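Long-range contacts in aminotransferase (Neisseria meningitidis Z2491, PDB 3JTX), which probably transfers amino groups between amino acids and 2-oxo acids, using a pyridoxal phosphate cofactor held covalently as a Schiff base: residues L314-D319 with D390-Y395; P63-L68 with G275-I280; P126-Q131 with F358-T363. One frame throughout, in Å; residues are numbered along the deposited sequence.

Contact 1. Residues L314-D319 with D390-Y395; sequences LQQVFD and DIVSLY
Leu-314, at the end of helix 294-314, rests against Val-392 of the last helix: its CA lies 3.9 Å from Val-392 CG2, and its CD2 meets the same methyl obliquely. The chain then breaks away from the helix, and Leu-314 O is gripped twice, by Val-317 N and Phe-318 N. Gln-316 lays its extended side chain across Val-392 at about a right angle, bringing NE2 4.1 Å from CG1. That amide is tied elsewhere, NE2 to Ile-313 O and OE1 to Arg-396. The contact packs the turn leading toward strand 328-332 against helix 381-394, within the C-terminal part of an aminotransferase fold. Val-317 works with both branches. CG2 slides past Val-392, 3.7 Å from its CG1, while CG1, anti to the backbone N (chi1 164°), lies 3.2 Å from Tyr-395 O and 3.8 Å from Tyr-395 CB and covers the centre of the Phe-318 ring, 3.9 Å above its plane. Phe-318 pushes the far end of that ring between two residues: CE2 is 3.8 Å from Ile-391 CG2, and CZ is 3.8 Å from Tyr-395 CB. The Tyr-395 ring continues away from the contact toward helix 338-349, where OH hydrogen-bonds Asn-344.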
loop_
_atom_site.group_PDB
_atom_site.type_symbol
_atom_site.label_atom_id
_atom_site.label_comp_id
_atom_site.label_asym_id
_atom_site.label_seq_id
_atom_site.Cartn_x
_atom_site.Cartn_y
_atom_site.Cartn_z
ATOM N N LEU A 314 12.543 32.553 22.046
ATOM C CA LEU A 314 12.313 33.188 20.747
ATOM C C LEU A 314 11.564 34.518 20.879
ATOM O O LEU A 314 11.795 35.460 20.105
ATOM C CB LEU A 314 11.540 32.240 19.809
ATOM C CG LEU A 314 12.282 30.988 19.321
ATOM C CD1 LEU A 314 11.326 30.109 18.486
ATOM C CD2 LEU A 314 13.572 31.359 18.544
ATOM N N GLN A 315 10.675 34.604 21.861
ATOM C CA GLN A 315 9.883 35.826 22.065
ATOM C C GLN A 315 10.719 37.055 22.442
ATOM O O GLN A 315 10.207 38.163 22.432
ATOM C CB GLN A 315 8.786 35.592 23.104
ATOM C CG GLN A 315 7.590 34.816 22.567
ATOM C CD GLN A 315 6.600 34.434 23.651
ATOM O OE1 GLN A 315 6.959 34.311 24.825
ATOM N NE2 GLN A 315 5.346 34.239 23.262
ATOM N N GLN A 316 11.996 36.861 22.759
ATOM C CA GLN A 316 12.896 37.975 23.000
ATOM C C GLN A 316 13.081 38.836 21.763
ATOM O O GLN A 316 13.352 40.007 21.887
ATOM C CB GLN A 316 14.268 37.483 23.461
ATOM C CG GLN A 316 14.279 36.848 24.841
ATOM C CD GLN A 316 15.608 36.201 25.153
ATOM O OE1 GLN A 316 16.398 36.742 25.904
ATOM N NE2 GLN A 316 15.874 35.063 24.545
ATOM N N VAL A 317 12.952 38.241 20.578
ATOM C CA VAL A 317 13.230 38.926 19.311
ATOM C C VAL A 317 12.075 38.800 18.307
ATOM O O VAL A 317 11.818 39.732 17.549
ATOM C CB VAL A 317 14.555 38.396 18.705
ATOM C CG1 VAL A 317 14.696 38.769 17.240
ATOM C CG2 VAL A 317 15.750 38.929 19.515
ATOM N N PHE A 318 11.357 37.677 18.333
ATOM C CA PHE A 318 10.343 37.380 17.320
ATOM C C PHE A 318 8.923 37.524 17.819
ATOM O O PHE A 318 8.653 37.395 19.010
ATOM C CB PHE A 318 10.539 35.951 16.801
ATOM C CG PHE A 318 11.889 35.727 16.199
ATOM C CD1 PHE A 318 12.173 36.181 14.918
ATOM C CD2 PHE A 318 12.889 35.096 16.920
ATOM C CE1 PHE A 318 13.426 35.999 14.371
ATOM C CE2 PHE A 318 14.142 34.902 16.370
ATOM C CZ PHE A 318 14.417 35.365 15.097
ATOM N N ASP A 319 8.020 37.764 16.875
ATOM C CA ASP A 319 6.597 37.810 17.138
ATOM C C ASP A 319 6.090 36.386 16.973
ATOM O O ASP A 319 5.833 35.937 15.857
ATOM C CB ASP A 319 5.918 38.755 16.146
ATOM C CG ASP A 319 4.421 38.894 16.380
ATOM O OD1 ASP A 319 3.900 38.386 17.403
ATOM O OD2 ASP A 319 3.762 39.522 15.522
ATOM N N ASP A 390 20.772 30.459 19.845
ATOM C CA ASP A 390 21.642 30.825 18.736
ATOM C C ASP A 390 20.886 31.631 17.680
ATOM O O ASP A 390 21.425 32.602 17.151
ATOM C CB ASP A 390 22.298 29.576 18.123
ATOM C CG ASP A 390 23.305 28.903 19.081
ATOM O OD1 ASP A 390 23.732 29.548 20.060
ATOM O OD2 ASP A 390 23.659 27.732 18.865
ATOM N N ILE A 391 19.641 31.249 17.382
ATOM C CA ILE A 391 18.835 32.002 16.418
ATOM C C ILE A 391 18.624 33.452 16.921
ATOM O O ILE A 391 18.826 34.414 16.177
ATOM C CB ILE A 391 17.476 31.308 16.120
ATOM C CG1 ILE A 391 17.701 29.985 15.380
ATOM C CG2 ILE A 391 16.560 32.211 15.278
ATOM C CD1 ILE A 391 16.501 29.023 15.377
ATOM N N VAL A 392 18.236 33.593 18.188
ATOM C CA VAL A 392 17.981 34.907 18.783
ATOM C C VAL A 392 19.205 35.819 18.716
ATOM O O VAL A 392 19.080 37.002 18.363
ATOM C CB VAL A 392 17.458 34.787 20.250
ATOM C CG1 VAL A 392 17.599 36.118 21.008
ATOM C CG2 VAL A 392 16.011 34.295 20.264
ATOM N N SER A 393 20.389 35.294 19.022
ATOM C CA SER A 393 21.577 36.158 19.024
ATOM C C SER A 393 21.944 36.643 17.618
ATOM O O SER A 393 22.534 37.704 17.480
ATOM C CB SER A 393 22.779 35.500 19.711
ATOM O OG SER A 393 23.122 34.291 19.076
ATOM N N LEU A 394 21.583 35.888 16.583
ATOM C CA LEU A 394 21.796 36.333 15.198
ATOM C C LEU A 394 20.799 37.410 14.752
ATOM O O LEU A 394 21.063 38.131 13.775
ATOM C CB LEU A 394 21.712 35.158 14.225
ATOM C CG LEU A 394 22.787 34.079 14.333
ATOM C CD1 LEU A 394 22.354 32.834 13.531
ATOM C CD2 LEU A 394 24.146 34.612 13.871
ATOM N N TYR A 395 19.671 37.520 15.453
ATOM C CA TYR A 395 18.617 38.487 15.096
ATOM C C TYR A 395 18.374 39.547 16.177
ATOM O O TYR A 395 17.372 40.238 16.149
ATOM C CB TYR A 395 17.337 37.732 14.652
ATOM C CG TYR A 395 17.595 37.120 13.304
ATOM C CD1 TYR A 395 18.189 35.862 13.187
ATOM C CD2 TYR A 395 17.381 37.858 12.144
ATOM C CE1 TYR A 395 18.498 35.329 11.936
ATOM C CE2 TYR A 395 17.684 37.336 10.894
ATOM C CZ TYR A 395 18.262 36.088 10.797
ATOM O OH TYR A 395 18.577 35.596 9.558
#

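Contact 2. Residues P63-L68 with G275-I280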
loop_
_atom_site.group_PDB
_atom_site.type_symbol
_atom_site.label_atom_id
_atom_site.label_comp_id
_atom_site.label_asym_id
_atom_site.label_seq_id
_atom_site.Cartn_x
_atom_site.Cartn_y
_atom_site.Cartn_z
ATOM N N PRO A 63 -3.899 -11.475 5.893
ATOM C CA PRO A 63 -4.916 -10.672 6.532
ATOM C C PRO A 63 -6.028 -10.254 5.578
ATOM O O PRO A 63 -5.792 -10.076 4.380
ATOM C CB PRO A 63 -4.145 -9.434 6.992
ATOM C CG PRO A 63 -3.082 -9.282 5.925
ATOM C CD PRO A 63 -2.678 -10.702 5.596
ATOM N N LEU A 64 -7.225 -10.081 6.120
ATOM C CA LEU A 64 -8.342 -9.552 5.352
ATOM C C LEU A 64 -8.200 -8.038 5.300
ATOM O O LEU A 64 -7.694 -7.417 6.232
ATOM C CB LEU A 64 -9.668 -9.967 5.992
ATOM C CG LEU A 64 -10.030 -11.454 5.915
ATOM C CD1 LEU A 64 -11.375 -11.650 6.614
ATOM C CD2 LEU A 64 -10.069 -11.984 4.447
ATOM N N THR A 65 -8.620 -7.438 4.199
ATOM C CA THR A 65 -8.425 -5.992 4.007
ATOM C C THR A 65 -9.099 -5.143 5.068
ATOM O O THR A 65 -8.583 -4.101 5.466
ATOM C CB THR A 65 -8.918 -5.584 2.591
ATOM O OG1 THR A 65 -8.295 -6.449 1.631
ATOM C CG2 THR A 65 -8.567 -4.145 2.285
ATOM N N ALA A 66 -10.262 -5.582 5.543
ATOM C CA ALA A 66 -11.010 -4.836 6.552
ATOM C C ALA A 66 -10.359 -4.869 7.940
ATOM O O ALA A 66 -10.719 -4.081 8.810
ATOM C CB ALA A 66 -12.469 -5.355 6.631
ATOM N N GLY A 67 -9.413 -5.783 8.154
ATOM C CA GLY A 67 -8.738 -5.900 9.448
ATOM C C GLY A 67 -9.513 -6.726 10.448
ATOM O O GLY A 67 -10.673 -7.062 10.234
ATOM N N LEU A 68 -8.861 -7.054 11.556
ATOM C CA LEU A 68 -9.479 -7.857 12.604
ATOM C C LEU A 68 -10.570 -7.066 13.313
ATOM O O LEU A 68 -10.406 -5.871 13.564
ATOM C CB LEU A 68 -8.422 -8.268 13.627
ATOM C CG LEU A 68 -7.389 -9.289 13.172
ATOM C CD1 LEU A 68 -6.279 -9.414 14.231
ATOM C CD2 LEU A 68 -8.040 -10.643 12.870
ATOM N N GLY A 275 -4.540 -3.699 -2.560
ATOM C CA GLY A 275 -3.588 -4.570 -1.844
ATOM C C GLY A 275 -3.052 -3.977 -0.552
ATOM O O GLY A 275 -1.848 -4.072 -0.268
ATOM N N SER A 276 -3.958 -3.393 0.240
ATOM C CA SER A 276 -3.596 -2.631 1.435
ATOM C C SER A 276 -4.125 -3.241 2.749
ATOM O O SER A 276 -4.485 -2.533 3.677
ATOM C CB SER A 276 -4.017 -1.167 1.264
ATOM O OG SER A 276 -5.326 -1.020 0.691
ATOM N N ALA A 277 -4.120 -4.566 2.814
ATOM C CA ALA A 277 -4.466 -5.327 4.002
ATOM C C ALA A 277 -3.276 -5.323 4.972
ATOM O O ALA A 277 -2.119 -5.387 4.543
ATOM C CB ALA A 277 -4.826 -6.773 3.598
HETATM N N MSE A 278 -3.555 -5.231 6.268
HETATM C CA MSE A 278 -2.497 -5.075 7.285
HETATM C C MSE A 278 -2.007 -6.397 7.876
HETATM O O MSE A 278 -2.798 -7.162 8.426
HETATM C CB MSE A 278 -3.013 -4.198 8.418
HETATM C CG MSE A 278 -1.946 -3.762 9.417
HETATM SE SE MSE A 278 -2.652 -2.619 10.803
HETATM C CE MSE A 278 -2.876 -1.012 9.694
ATOM N N SER A 279 -0.691 -6.643 7.787
ATOM C CA SER A 279 -0.044 -7.747 8.505
ATOM C C SER A 279 -0.661 -7.981 9.884
ATOM O O SER A 279 -0.769 -7.052 10.676
ATOM C CB SER A 279 1.441 -7.387 8.662
ATOM O OG SER A 279 2.137 -8.356 9.391
ATOM N N ILE A 280 -1.042 -9.214 10.210
ATOM C CA ILE A 280 -1.699 -9.439 11.495
ATOM C C ILE A 280 -0.807 -9.007 12.686
ATOM O O ILE A 280 -1.292 -8.316 13.592
ATOM C CB ILE A 280 -2.263 -10.870 11.637
ATOM C CG1 ILE A 280 -3.417 -11.049 10.626
ATOM C CG2 ILE A 280 -2.818 -11.072 13.046
ATOM C CD1 ILE A 280 -3.914 -12.468 10.440
HETATM O O HOH W 1 -6.114 -4.782 7.115
#
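A type I beta turn from Leu-64 to Gly-67 sits over the extended linker that joins helix 261-274 to helix 280-291, with Pro-63, Thr-65 and Leu-68 of the turn region meeting Ala-277, Met-278 and Ile-280. The turn is closed by the bond from Gly-67 N to Leu-64 O; Gly-67 is its last residue, and at its backbone angles (phi 84°) a CB would crowd the carbonyl O of Ala-66. Backbones come closest at Thr-65 and Ala-277, whose CA atoms are 4.0 Å apart. Here the CB of Ala-277 points toward the segment 63-68, 3.5 Å from Pro-63 O and 3.7 Å from Thr-65 CA. Pro-63 lies against the carbonyl group of selenomethionine Met-278, its CB only 3.0 Å from Met-278 O, a tight approach; that oxygen also accepts a hydrogen bond from Gln-283 NE2. Farther along, Ile-280 uses two branches. CG1 touches Pro-63 CB, whereas CG2, anti to the backbone N, meets Leu-68 CD1 at 4.0 Å, the two side chains crossing at about a right angle. Polar linkage is indirect: water 1 hydrogen-bonds Thr-65 O at 3.0 Å and accepts from Met-278 N at 2.7 Å. Leu-68, at the N-cap position of helix 69-82, gives its N-H to Gln-283 of helix 280-291. Thr-65 packs on helix 261-274, and Gly-251 of the second subunit packs on Pro-63, which puts this junction of three helix ends beside the dimer interface.

Contact 3. Residues P126-Q131 with F358-T363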
loop_
_atom_site.group_PDB
_atom_site.type_symbol
_atom_site.label_atom_id
_atom_site.label_comp_id
_atom_site.label_asym_id
_atom_site.label_seq_id
_atom_site.Cartn_x
_atom_site.Cartn_y
_atom_site.Cartn_z
ATOM N N PRO A 126 -5.639 23.287 1.739
ATOM C CA PRO A 126 -5.063 24.465 2.373
ATOM C C PRO A 126 -3.760 24.854 1.674
ATOM O O PRO A 126 -3.180 24.036 0.930
ATOM C CB PRO A 126 -4.796 23.992 3.805
ATOM C CG PRO A 126 -4.589 22.523 3.654
ATOM C CD PRO A 126 -5.593 22.119 2.635
ATOM N N ASN A 127 -3.329 26.095 1.899
ATOM C CA ASN A 127 -2.069 26.610 1.358
ATOM C C ASN A 127 -1.464 27.557 2.396
ATOM O O ASN A 127 -2.059 28.601 2.680
ATOM C CB ASN A 127 -2.320 27.329 0.048
ATOM C CG ASN A 127 -1.054 27.586 -0.750
ATOM O OD1 ASN A 127 -0.085 26.819 -0.695
ATOM N ND2 ASN A 127 -1.079 28.666 -1.552
ATOM N N PRO A 128 -0.300 27.189 2.990
ATOM C CA PRO A 128 0.580 26.041 2.717
ATOM C C PRO A 128 -0.083 24.665 2.826
ATOM O O PRO A 128 -1.038 24.482 3.604
ATOM C CB PRO A 128 1.695 26.181 3.771
ATOM C CG PRO A 128 1.696 27.592 4.148
ATOM C CD PRO A 128 0.242 28.023 4.076
ATOM N N PHE A 129 0.438 23.710 2.049
ATOM C CA PHE A 129 -0.176 22.387 1.911
ATOM C C PHE A 129 0.792 21.260 2.267
ATOM O O PHE A 129 1.995 21.468 2.389
ATOM C CB PHE A 129 -0.724 22.200 0.481
ATOM C CG PHE A 129 0.324 22.222 -0.603
ATOM C CD1 PHE A 129 0.753 23.425 -1.155
ATOM C CD2 PHE A 129 0.858 21.040 -1.101
ATOM C CE1 PHE A 129 1.715 23.452 -2.150
ATOM C CE2 PHE A 129 1.810 21.055 -2.111
ATOM C CZ PHE A 129 2.247 22.266 -2.631
ATOM N N TYR A 130 0.240 20.066 2.446
ATOM C CA TYR A 130 1.027 18.845 2.599
ATOM C C TYR A 130 1.120 18.193 1.237
ATOM O O TYR A 130 0.107 18.006 0.553
ATOM C CB TYR A 130 0.367 17.901 3.615
ATOM C CG TYR A 130 1.070 16.583 3.879
ATOM C CD1 TYR A 130 2.373 16.537 4.364
ATOM C CD2 TYR A 130 0.395 15.375 3.713
ATOM C CE1 TYR A 130 2.994 15.303 4.655
ATOM C CE2 TYR A 130 1.010 14.138 3.996
ATOM C CZ TYR A 130 2.300 14.107 4.456
ATOM O OH TYR A 130 2.890 12.870 4.717
ATOM N N GLN A 131 2.356 17.868 0.859
ATOM C CA GLN A 131 2.741 17.275 -0.440
ATOM C C GLN A 131 1.731 16.309 -1.065
ATOM O O GLN A 131 1.379 16.449 -2.249
ATOM C CB GLN A 131 4.111 16.549 -0.268
ATOM C CG GLN A 131 4.117 15.395 0.865
ATOM C CD GLN A 131 5.346 15.413 1.821
ATOM O OE1 GLN A 131 5.901 14.357 2.189
ATOM N NE2 GLN A 131 5.763 16.599 2.217
ATOM N N PHE A 358 8.607 26.912 0.412
ATOM C CA PHE A 358 8.730 25.542 -0.087
ATOM C C PHE A 358 7.536 24.646 0.219
ATOM O O PHE A 358 7.439 23.539 -0.341
ATOM C CB PHE A 358 10.023 24.891 0.437
ATOM C CG PHE A 358 11.311 25.524 -0.085
ATOM C CD1 PHE A 358 11.327 26.363 -1.194
ATOM C CD2 PHE A 358 12.518 25.241 0.533
ATOM C CE1 PHE A 358 12.531 26.918 -1.664
ATOM C CE2 PHE A 358 13.726 25.795 0.069
ATOM C CZ PHE A 358 13.728 26.628 -1.021
ATOM N N LEU A 359 6.646 25.092 1.113
ATOM C CA LEU A 359 5.450 24.330 1.500
ATOM C C LEU A 359 4.170 24.887 0.876
ATOM O O LEU A 359 3.059 24.449 1.218
ATOM C CB LEU A 359 5.294 24.340 3.039
ATOM C CG LEU A 359 6.451 23.733 3.836
ATOM C CD1 LEU A 359 6.227 23.882 5.347
ATOM C CD2 LEU A 359 6.583 22.272 3.453
ATOM N N ALA A 360 4.322 25.864 -0.023
ATOM C CA ALA A 360 3.183 26.592 -0.552
ATOM C C ALA A 360 3.288 26.823 -2.056
ATOM O O ALA A 360 4.378 26.787 -2.639
ATOM C CB ALA A 360 3.056 27.919 0.162
ATOM N N ARG A 361 2.128 27.041 -2.670
ATOM C CA ARG A 361 2.047 27.549 -4.025
ATOM C C ARG A 361 1.610 29.019 -4.061
ATOM O O ARG A 361 0.859 29.492 -3.223
ATOM C CB ARG A 361 1.086 26.714 -4.873
ATOM C CG ARG A 361 1.454 26.844 -6.336
ATOM C CD ARG A 361 0.561 26.161 -7.241
ATOM N NE ARG A 361 0.737 24.712 -7.283
ATOM C CZ ARG A 361 0.028 23.940 -8.097
ATOM N NH1 ARG A 361 -0.866 24.502 -8.909
ATOM N NH2 ARG A 361 0.192 22.627 -8.104
ATOM N N ASP A 362 2.140 29.723 -5.048
ATOM C CA ASP A 362 1.719 31.106 -5.328
ATOM C C ASP A 362 0.270 31.214 -5.860
ATOM O O ASP A 362 -0.218 30.389 -6.625
ATOM C CB ASP A 362 2.709 31.790 -6.278
ATOM C CG ASP A 362 3.210 33.117 -5.738
ATOM O OD1 ASP A 362 2.388 34.026 -5.467
ATOM O OD2 ASP A 362 4.438 33.240 -5.573
ATOM N N THR A 363 -0.438 32.252 -5.399
ATOM C CA THR A 363 -1.831 32.474 -5.789
ATOM C C THR A 363 -2.086 33.938 -6.141
ATOM O O THR A 363 -1.205 34.788 -5.978
ATOM C CB THR A 363 -2.823 32.084 -4.655
ATOM O OG1 THR A 363 -2.776 33.068 -3.599
ATOM C CG2 THR A 363 -2.501 30.683 -4.099
#
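Asn-127 and Phe-129, just where strand 122-127 leaves the seven-stranded mixed sheet of this class I and II aminotransferase fold, bind the loop 358-363 that follows strand 354-355. Three hydrogen bonds carry the contact. The side-chain amide of Asn-127 takes hold of both polar atoms of one backbone residue, as a neighbouring strand would: Arg-361 N gives its hydrogen to OD1 at 3.0 Å, in the carbonyl plane on a lone pair, and ND2 donates to Arg-361 O at 2.7 Å, nearly straight at 169°. CG anti to the backbone N (chi1 -165°) is placed toward the loop, and the pair of bonds to Arg-361, with a further one from ND2 to Asn-148 OD1, fixes the amide's rotation. The third bond, from Phe-129 N to Leu-359 O (2.8 Å), runs almost along the C=O direction, at 174°. Among the outer polar partners, Thr-363 OG1 bonds Asn-148, and Arg-361 leads its guanidinium away to a salt bridge with Glu-134.

Apolar contacts fill in between. Pro-128, preceded by a cis peptide bond, sets CB 4.1 Å from Leu-359 CB and CG near Ala-360 CB.

Two contacts are of mixed character. Thr-363 reaches Asn-127 tip to tip, its CG2 methyl against the amide nitrogen ND2. The Phe-129 ring meets the loop by its edge: CE1 is 3.6 Å from Arg-361 N, which lies in the plane of the ring together with Asn-127 OD1.

How the contacts relate
The three contacts are separate, with no atoms shared. Contacts 1 and 2 lie on opposite sides of the chain's centre, about 49 Å apart between centres, whereas contact 3 is nearer the middle, its centre about 26 Å from that of contact 1 and 33 Å from that of contact 2. Both segments of contact 2 precede those of contact 1, while those of contact 3 interleave with both. Strands 328-332, 372-376 and 354-355 form a three-stranded antiparallel sheet: contact 1 packs helix 381-394 near its strand 328-332, and contact 3 joins the end of strand 122-127 to the loop between its other two, returning the chain from its C-terminal third to the central sheet. Contact 2 joins helix ends beside the second subunit.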